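Fiber protein (Human adenovirus 14, PDB 3F0Y) forms the trimeric knob at the end of the viral fiber and probably attaches the virus to host-cell receptors, with CD46 engagement varying among species B knobs. Local coordinates at residues 16-19 with 20-23. Numbering follows the deposited sequence.
Sequences TLWT and GVNP
The indole of Trp18 lies between Gly20 on one face and Thr16 on the other. Gly20 CA sits 3.8 Å from the centroid of the five-membered ring and only 12° off its normal, a CH-pi contact, and Gly20 N rides over the same face, 3.5 Å from Trp18 CG. Against the opposite face rests the methyl of Thr16, its CG2 3.7 Å above the plane and displaced toward the rim. At the far end of the six-membered ring, Val21 CG2 comes in obliquely, 3.6 Å from Trp18 CH2. With CG between the backbone N and the carbonyl carbon (chi1 75°), the indole is carried forward along the chain to the turn that follows its own strand. Its NE1 is held by the carbonyl O of Asn106, so the ring is pinned at its polar atom as well as clasped on both faces. Gly20, with a positive phi of 87°, lets the backbone pass close against the indole. Beyond the indole, Thr19 OG1 donates to Gly20 O at 3.1 Å, reaching a lone pair in the carbonyl plane, and accepts from the backbone N of Leu43 on strand 39-48. Ala50 of a second subunit packs on Trp18, and Ala124 of that subunit on Val21, placing this buried turn at the trimer interface. The arrangement is a tryptophan-glycine CH-pi contact where the chain leaves strand 16-18, outermost in its antiparallel sheet within this chain of the knob's beta-sandwich; Thr16 to Thr19 form the TLWT motif, which in adenovirus fibers marks the start of the knob.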
ATOM      1  N   THR A  16      -8.779  -5.469 -14.474  1.00 22.88           N
ATOM      2  CA  THR A  16      -7.578  -6.204 -14.099  1.00 22.65           C
ATOM      3  C   THR A  16      -6.844  -6.688 -15.346  1.00 22.36           C
ATOM      4  O   THR A  16      -7.463  -7.187 -16.282  1.00 22.16           O
ATOM      5  CB  THR A  16      -7.928  -7.429 -13.231  1.00 22.50           C
ATOM      6  OG1 THR A  16      -8.430  -6.989 -11.965  1.00 22.56           O
ATOM      7  CG2 THR A  16      -6.706  -8.312 -13.007  1.00 22.67           C
ATOM      8  N   LEU A  17      -5.526  -6.511 -15.351  1.00 22.05           N
ATOM      9  CA  LEU A  17      -4.648  -7.108 -16.348  1.00 21.95           C
ATOM     10  C   LEU A  17      -3.608  -7.893 -15.565  1.00 21.72           C
ATOM     11  O   LEU A  17      -2.832  -7.306 -14.813  1.00 21.66           O
ATOM     12  CB  LEU A  17      -3.983  -6.018 -17.192  1.00 21.89           C
ATOM     13  CG  LEU A  17      -3.112  -6.467 -18.365  1.00 22.09           C
ATOM     14  CD1 LEU A  17      -3.923  -7.277 -19.366  1.00 22.39           C
ATOM     15  CD2 LEU A  17      -2.473  -5.259 -19.041  1.00 22.13           C
ATOM     16  N   TRP A  18      -3.602  -9.216 -15.714  1.00 21.42           N
ATOM     17  CA  TRP A  18      -2.764 -10.054 -14.856  1.00 21.37           C
ATOM     18  C   TRP A  18      -2.238 -11.323 -15.524  1.00 21.35           C
ATOM     19  O   TRP A  18      -2.562 -11.617 -16.674  1.00 21.28           O
ATOM     20  CB  TRP A  18      -3.512 -10.374 -13.548  1.00 20.95           C
ATOM     21  CG  TRP A  18      -4.617 -11.392 -13.638  1.00 20.71           C
ATOM     22  CD1 TRP A  18      -5.237 -11.849 -14.765  1.00 20.47           C
ATOM     23  CD2 TRP A  18      -5.251 -12.057 -12.537  1.00 20.39           C
ATOM     24  NE1 TRP A  18      -6.199 -12.770 -14.437  1.00 20.31           N
ATOM     25  CE2 TRP A  18      -6.236 -12.912 -13.075  1.00 20.41           C
ATOM     26  CE3 TRP A  18      -5.077 -12.016 -11.149  1.00 20.33           C
ATOM     27  CZ2 TRP A  18      -7.046 -13.718 -12.273  1.00 20.36           C
ATOM     28  CZ3 TRP A  18      -5.881 -12.817 -10.352  1.00 20.50           C
ATOM     29  CH2 TRP A  18      -6.855 -13.658 -10.919  1.00 20.49           C
ATOM     30  N   THR A  19      -1.416 -12.057 -14.778  1.00 21.48           N
ATOM     31  CA  THR A  19      -0.814 -13.308 -15.234  1.00 21.67           C
ATOM     32  C   THR A  19      -1.679 -14.524 -14.911  1.00 21.97           C
ATOM     33  O   THR A  19      -1.398 -15.630 -15.379  1.00 22.02           O
ATOM     34  CB  THR A  19       0.532 -13.535 -14.527  1.00 21.64           C
ATOM     35  OG1 THR A  19       0.326 -13.502 -13.108  1.00 20.98           O
ATOM     36  CG2 THR A  19       1.538 -12.467 -14.920  1.00 21.42           C
ATOM     37  N   GLY A  20      -2.711 -14.321 -14.095  1.00 22.17           N
ATOM     38  CA  GLY A  20      -3.483 -15.419 -13.527  1.00 22.38           C
ATOM     39  C   GLY A  20      -2.832 -15.887 -12.239  1.00 22.63           C
ATOM     40  O   GLY A  20      -1.688 -15.526 -11.946  1.00 22.53           O
ATOM     41  N   VAL A  21      -3.561 -16.688 -11.470  1.00 22.98           N
ATOM     42  CA  VAL A  21      -3.076 -17.186 -10.185  1.00 23.31           C
ATOM     43  C   VAL A  21      -2.331 -18.509 -10.363  1.00 23.70           C
ATOM     44  O   VAL A  21      -2.857 -19.445 -10.964  1.00 23.80           O
ATOM     45  CB  VAL A  21      -4.237 -17.396  -9.194  1.00 23.29           C
ATOM     46  CG1 VAL A  21      -3.716 -17.882  -7.851  1.00 23.14           C
ATOM     47  CG2 VAL A  21      -5.030 -16.110  -9.025  1.00 23.19           C
ATOM     48  N   ASN A  22      -1.107 -18.567  -9.838  1.00 24.12           N
ATOM     49  CA  ASN A  22      -0.287 -19.780  -9.839  1.00 24.30           C
ATOM     50  C   ASN A  22      -0.381 -20.577 -11.144  1.00 24.56           C
ATOM     51  O   ASN A  22      -0.997 -21.649 -11.181  1.00 24.69           O
ATOM     52  CB  ASN A  22      -0.653 -20.664  -8.639  1.00 24.35           C
ATOM     53  CG  ASN A  22       0.339 -21.797  -8.418  1.00 24.49           C
ATOM     54  OD1 ASN A  22       1.554 -21.601  -8.487  1.00 25.11           O
ATOM     55  ND2 ASN A  22      -0.179 -22.991  -8.141  1.00 24.77           N
ATOM     56  N   PRO A  23       0.223 -20.052 -12.225  1.00 24.79           N
ATOM     57  CA  PRO A  23       0.236 -20.785 -13.493  1.00 24.90           C
ATOM     58  C   PRO A  23       0.849 -22.174 -13.334  1.00 25.05           C
ATOM     59  O   PRO A  23       1.727 -22.368 -12.493  1.00 25.11           O
ATOM     60  CB  PRO A  23       1.108 -19.912 -14.402  1.00 24.89           C
ATOM     61  CG  PRO A  23       1.077 -18.558 -13.796  1.00 24.93           C
ATOM     62  CD  PRO A  23       0.919 -18.757 -12.324  1.00 24.78           C
TER